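Local coordinates for protein putative acetyl transferase (Pyrococcus furiosus, PDB 1VKC) that probably acts as an acyltransferase of the GNAT (acetyltransferase) family, transferring acyl groups other than amino-acyl groups, at residues H76-I81 against Y93-E98; D15-I20 against G59-F64. All blocks are in the same frame, centred on the assembly; numbering follows the deposited sequence.

Contact 1: residues H76-I81 against Y93-E98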
# COMPACT_ATOMS: atom_id res chain seq x y z
N HIS A 76 -15.77 -3.77 -1.15
CA HIS A 76 -16.84 -2.78 -1.12
C HIS A 76 -17.16 -2.30 -2.52
O HIS A 76 -16.37 -2.49 -3.46
CB HIS A 76 -16.42 -1.59 -0.24
CG HIS A 76 -15.34 -0.76 -0.85
ND1 HIS A 76 -15.60 0.33 -1.65
CD2 HIS A 76 -13.99 -0.89 -0.82
CE1 HIS A 76 -14.46 0.85 -2.07
NE2 HIS A 76 -13.47 0.11 -1.60
N VAL A 77 -18.33 -1.66 -2.63
CA VAL A 77 -18.67 -0.88 -3.80
C VAL A 77 -19.14 0.50 -3.34
O VAL A 77 -19.82 0.63 -2.31
CB VAL A 77 -19.69 -1.58 -4.71
CG1 VAL A 77 -20.95 -2.01 -3.95
CG2 VAL A 77 -20.04 -0.70 -5.88
N TRP A 78 -18.70 1.54 -4.06
CA TRP A 78 -19.07 2.93 -3.76
C TRP A 78 -19.91 3.44 -4.91
O TRP A 78 -19.44 3.51 -6.03
CB TRP A 78 -17.78 3.76 -3.54
CG TRP A 78 -17.95 5.25 -3.24
CD1 TRP A 78 -19.12 5.93 -3.04
CD2 TRP A 78 -16.90 6.21 -3.09
NE1 TRP A 78 -18.86 7.25 -2.80
CE2 TRP A 78 -17.51 7.46 -2.81
CE3 TRP A 78 -15.50 6.14 -3.15
CZ2 TRP A 78 -16.76 8.64 -2.61
CZ3 TRP A 78 -14.75 7.31 -2.95
CH2 TRP A 78 -15.39 8.54 -2.68
N ILE A 79 -21.17 3.79 -4.62
CA ILE A 79 -22.13 4.27 -5.61
C ILE A 79 -22.48 5.73 -5.35
O ILE A 79 -22.69 6.13 -4.19
CB ILE A 79 -23.45 3.48 -5.52
CG1 ILE A 79 -23.20 1.98 -5.44
CG2 ILE A 79 -24.37 3.82 -6.71
CD1 ILE A 79 -24.32 1.25 -4.80
N CYS A 80 -22.59 6.49 -6.44
CA CYS A 80 -23.06 7.88 -6.42
C CYS A 80 -24.22 8.06 -7.40
O CYS A 80 -24.06 7.82 -8.60
CB CYS A 80 -21.93 8.82 -6.86
SG CYS A 80 -22.31 10.58 -6.75
N ILE A 81 -25.37 8.51 -6.89
CA ILE A 81 -26.52 8.85 -7.74
C ILE A 81 -26.33 10.26 -8.26
O ILE A 81 -26.17 11.20 -7.48
CB ILE A 81 -27.86 8.76 -6.94
CG1 ILE A 81 -28.11 7.34 -6.44
CG2 ILE A 81 -29.04 9.28 -7.79
CD1 ILE A 81 -28.28 6.30 -7.51
N TYR A 93 -23.30 6.26 -10.59
CA TYR A 93 -21.90 6.19 -10.95
C TYR A 93 -21.15 5.36 -9.86
O TYR A 93 -21.30 5.62 -8.67
CB TYR A 93 -21.31 7.58 -11.06
CG TYR A 93 -19.92 7.58 -11.66
CD1 TYR A 93 -18.79 7.63 -10.85
CD2 TYR A 93 -19.73 7.52 -13.04
CE1 TYR A 93 -17.51 7.64 -11.40
CE2 TYR A 93 -18.45 7.52 -13.60
CZ TYR A 93 -17.36 7.57 -12.78
OH TYR A 93 -16.09 7.58 -13.34
N ILE A 94 -20.40 4.38 -10.30
CA ILE A 94 -19.62 3.54 -9.40
C ILE A 94 -18.20 4.10 -9.36
O ILE A 94 -17.44 3.99 -10.35
CB ILE A 94 -19.57 2.08 -9.87
CG1 ILE A 94 -20.97 1.52 -10.14
CG2 ILE A 94 -18.76 1.20 -8.89
CD1 ILE A 94 -21.83 1.41 -8.98
N TYR A 95 -17.86 4.70 -8.24
CA TYR A 95 -16.52 5.24 -8.05
C TYR A 95 -15.53 4.13 -7.91
O TYR A 95 -14.42 4.22 -8.43
CB TYR A 95 -16.47 6.11 -6.80
CG TYR A 95 -16.95 7.52 -7.04
CD1 TYR A 95 -17.99 8.06 -6.30
CD2 TYR A 95 -16.35 8.31 -8.01
CE1 TYR A 95 -18.42 9.37 -6.53
CE2 TYR A 95 -16.77 9.61 -8.24
CZ TYR A 95 -17.81 10.13 -7.50
OH TYR A 95 -18.22 11.42 -7.75
N ASP A 96 -15.94 3.08 -7.23
CA ASP A 96 -15.03 2.05 -6.84
C ASP A 96 -15.72 0.72 -6.59
O ASP A 96 -16.81 0.68 -6.09
CB ASP A 96 -14.36 2.51 -5.54
CG ASP A 96 -13.11 1.79 -5.26
OD1 ASP A 96 -12.62 1.06 -6.16
OD2 ASP A 96 -12.54 1.90 -4.17
N ILE A 97 -15.04 -0.36 -6.97
CA ILE A 97 -15.36 -1.69 -6.50
C ILE A 97 -14.02 -2.42 -6.28
O ILE A 97 -13.19 -2.49 -7.18
CB ILE A 97 -16.30 -2.41 -7.48
CG1 ILE A 97 -16.63 -3.82 -6.99
CG2 ILE A 97 -15.72 -2.46 -8.88
CD1 ILE A 97 -18.00 -4.26 -7.44
N GLU A 98 -13.80 -2.88 -5.05
CA GLU A 98 -12.52 -3.41 -4.61
C GLU A 98 -12.78 -4.65 -3.76
O GLU A 98 -13.69 -4.67 -2.94
CB GLU A 98 -11.72 -2.33 -3.83
CG GLU A 98 -11.09 -1.27 -4.73
CD GLU A 98 -10.59 0.00 -4.02
OE1 GLU A 98 -10.00 0.87 -4.72
OE2 GLU A 98 -10.76 0.16 -2.79
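Strands 76-81 and 93-98 run antiparallel as neighbours in the sheet, their directions 150° apart, and their backbone hydrogen bonds are regular except opposite Trp78. There the partner strand holds an extra residue: Trp78 O accepts from Tyr95 N, while Trp78 N donates to Asp96 O at 2.9 Å. Tyr95 therefore sits in a helix-like backbone conformation, and its side chain sets out toward strand 76-81. With CG of Trp78 anti to the backbone N, the indole stands off the sheet and takes the tyrosine over one face, Tyr95 CD1 lying 3.6 Å from Trp78 CE2. The pair is edge-to-face, tyrosine edge to indole face, with planes at 51°; Phe63 stacks on the opposite indole face. Next to CD1, Tyr95 CE1 lies 3.6 Å from Cys80 CB. At the other end His76 adopts the crowded chi1 (70°) and lies alongside Glu98. His76 NE2 donates to Glu98 OE2 at 3.0 Å, nearly in the ring plane but from above the carboxylate plane. Asp96 and Asp27 crowd this carboxylate, which would probably favour a proton among the acids or a charged imidazole. On the reverse face Val77 CG2 meets Ile94 CG2 at 3.8 Å, branched residues suited to extended strands. The extra residue makes a beta bulge, consistent with the fourth-strand bulge at which GNAT enzymes characteristically bind acetyl-CoA.

Contact 2: residues D15-I20 against G59-F64; sequences DGEEYI and GEHKFF
A partly buried, mainly polar contact folds the turn between strand 11-15 and helix 20-31 against strand 60-68. Asp15 ends the first strand in an antiparallel non-hydrogen-bonded pair with Phe64, and Gly16 N then donates to Phe63 O at 2.9 Å from above the carbonyl plane. Glycine suits this place, since a CB would come tight against Phe63 CB. Asp15 divides its carboxylate: OD1 accepts from Glu17 N at 3.0 Å, an Asx turn just after the outermost strand, within this chain, of the GNAT sheet, while OD2 forms a very short salt bridge, 2.5 Å, with Lys62 NZ. The lysine starts away from the turn; its bend at chi2 (71°) brings the ammonium back. A water bridges Asp15 OD2 and Glu17 OE1 and accepts from Phe63 N at 2.9 Å. An alanine at Asp15 would remove the Asx-turn bond, the salt bridge and the bond from the water, and would probably loosen the turn from strand 60-68. Glu17 crosses His61 at about a right angle; His61 NE2 donates in its ring plane to Glu17 OE1, 2.9 Å away, and weakly to OE2. Ile20 CG1 makes an off-centre CH-pi contact with Phe63, 3.8 Å from CE2.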
# COMPACT_ATOMS: atom_id res chain seq x y z
N ASP A 15 -25.08 -2.69 4.16
CA ASP A 15 -24.73 -1.28 4.01
C ASP A 15 -23.40 -0.99 4.71
O ASP A 15 -23.11 -1.55 5.78
CB ASP A 15 -25.82 -0.38 4.56
CG ASP A 15 -25.50 1.07 4.41
OD1 ASP A 15 -24.96 1.64 5.36
OD2 ASP A 15 -25.72 1.72 3.37
N GLY A 16 -22.60 -0.12 4.11
CA GLY A 16 -21.24 0.08 4.53
C GLY A 16 -20.96 1.44 5.12
O GLY A 16 -19.80 1.81 5.26
N GLU A 17 -22.00 2.17 5.50
CA GLU A 17 -21.81 3.51 6.08
C GLU A 17 -20.87 3.46 7.26
O GLU A 17 -20.00 4.31 7.39
CB GLU A 17 -23.14 4.14 6.53
CG GLU A 17 -23.87 4.95 5.47
CD GLU A 17 -23.04 6.12 4.91
OE1 GLU A 17 -22.31 5.90 3.93
OE2 GLU A 17 -23.15 7.26 5.43
N GLU A 18 -21.03 2.45 8.12
CA GLU A 18 -20.20 2.29 9.33
C GLU A 18 -18.72 1.96 9.03
O GLU A 18 -17.87 2.06 9.92
CB GLU A 18 -20.77 1.19 10.22
N TYR A 19 -18.43 1.56 7.80
CA TYR A 19 -17.08 1.10 7.40
C TYR A 19 -16.33 2.09 6.50
O TYR A 19 -15.33 1.72 5.90
CB TYR A 19 -17.20 -0.24 6.65
CG TYR A 19 -17.49 -1.43 7.54
CD1 TYR A 19 -16.45 -2.22 8.04
CD2 TYR A 19 -18.81 -1.77 7.89
CE1 TYR A 19 -16.70 -3.32 8.86
CE2 TYR A 19 -19.08 -2.88 8.71
CZ TYR A 19 -18.01 -3.65 9.19
OH TYR A 19 -18.24 -4.75 9.99
N ILE A 20 -16.80 3.33 6.41
CA ILE A 20 -16.19 4.30 5.47
C ILE A 20 -14.68 4.51 5.75
O ILE A 20 -13.87 4.53 4.83
CB ILE A 20 -16.95 5.66 5.44
CG1 ILE A 20 -18.34 5.49 4.82
CG2 ILE A 20 -16.19 6.69 4.61
CD1 ILE A 20 -19.32 6.58 5.23
N GLY A 59 -23.20 15.02 -3.67
CA GLY A 59 -24.15 14.02 -4.18
C GLY A 59 -24.67 13.04 -3.14
O GLY A 59 -24.39 13.18 -1.95
N GLU A 60 -25.44 12.06 -3.61
CA GLU A 60 -26.04 11.02 -2.78
C GLU A 60 -25.20 9.74 -2.92
O GLU A 60 -25.22 9.10 -3.97
CB GLU A 60 -27.48 10.76 -3.23
CG GLU A 60 -28.23 9.71 -2.42
CD GLU A 60 -29.41 9.10 -3.17
OE1 GLU A 60 -29.79 7.96 -2.84
OE2 GLU A 60 -29.94 9.74 -4.10
N HIS A 61 -24.50 9.37 -1.84
CA HIS A 61 -23.56 8.24 -1.87
C HIS A 61 -24.13 7.00 -1.17
O HIS A 61 -24.90 7.11 -0.21
CB HIS A 61 -22.22 8.64 -1.23
CG HIS A 61 -22.26 8.74 0.27
ND1 HIS A 61 -22.30 9.94 0.94
CD2 HIS A 61 -22.26 7.78 1.23
CE1 HIS A 61 -22.32 9.72 2.24
NE2 HIS A 61 -22.30 8.42 2.45
N LYS A 62 -23.74 5.83 -1.65
CA LYS A 62 -24.11 4.56 -1.04
C LYS A 62 -22.92 3.62 -1.08
O LYS A 62 -22.26 3.50 -2.10
CB LYS A 62 -25.28 3.92 -1.79
CG LYS A 62 -25.71 2.56 -1.30
CD LYS A 62 -26.42 2.65 0.04
CE LYS A 62 -26.90 1.29 0.48
NZ LYS A 62 -27.62 1.37 1.79
N PHE A 63 -22.64 2.98 0.04
CA PHE A 63 -21.62 1.97 0.12
C PHE A 63 -22.25 0.66 0.47
O PHE A 63 -23.13 0.60 1.34
CB PHE A 63 -20.63 2.32 1.21
CG PHE A 63 -19.78 3.51 0.92
CD1 PHE A 63 -18.56 3.36 0.28
CD2 PHE A 63 -20.15 4.76 1.38
CE1 PHE A 63 -17.75 4.45 0.04
CE2 PHE A 63 -19.34 5.86 1.14
CZ PHE A 63 -18.13 5.70 0.47
N PHE A 64 -21.82 -0.41 -0.20
CA PHE A 64 -22.05 -1.79 0.29
C PHE A 64 -20.71 -2.42 0.62
O PHE A 64 -19.73 -2.20 -0.08
CB PHE A 64 -22.76 -2.64 -0.75
CG PHE A 64 -24.18 -2.25 -1.00
CD1 PHE A 64 -25.19 -2.64 -0.11
CD2 PHE A 64 -24.52 -1.51 -2.11
CE1 PHE A 64 -26.53 -2.29 -0.34
CE2 PHE A 64 -25.85 -1.15 -2.35
CZ PHE A 64 -26.86 -1.55 -1.45
O HOH W 1 -24.05 3.58 2.51

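How the contacts relate
From the N terminus, strand 11-15 leads into contact 2, which closes a long, largely helical excursion: helices 20-31 and 41-57 lie between its segments, and the chain then returns as strand 60-68. Contact 1 opens only after contact 2 has closed, and its much shorter loop holds the strand ends and turn of the hairpin formed by strands 73-83 and 90-99. The two are thus in series, neither nesting nor crossing. Strand 60-68 runs beside strand 73-83 and links them directly: Ile79 N lies 2.8 Å from Lys62 O, a probable hydrogen bond. Together they tie the N-terminal strand, and the turn leading into helix 20-31, to the central strands of the sheet.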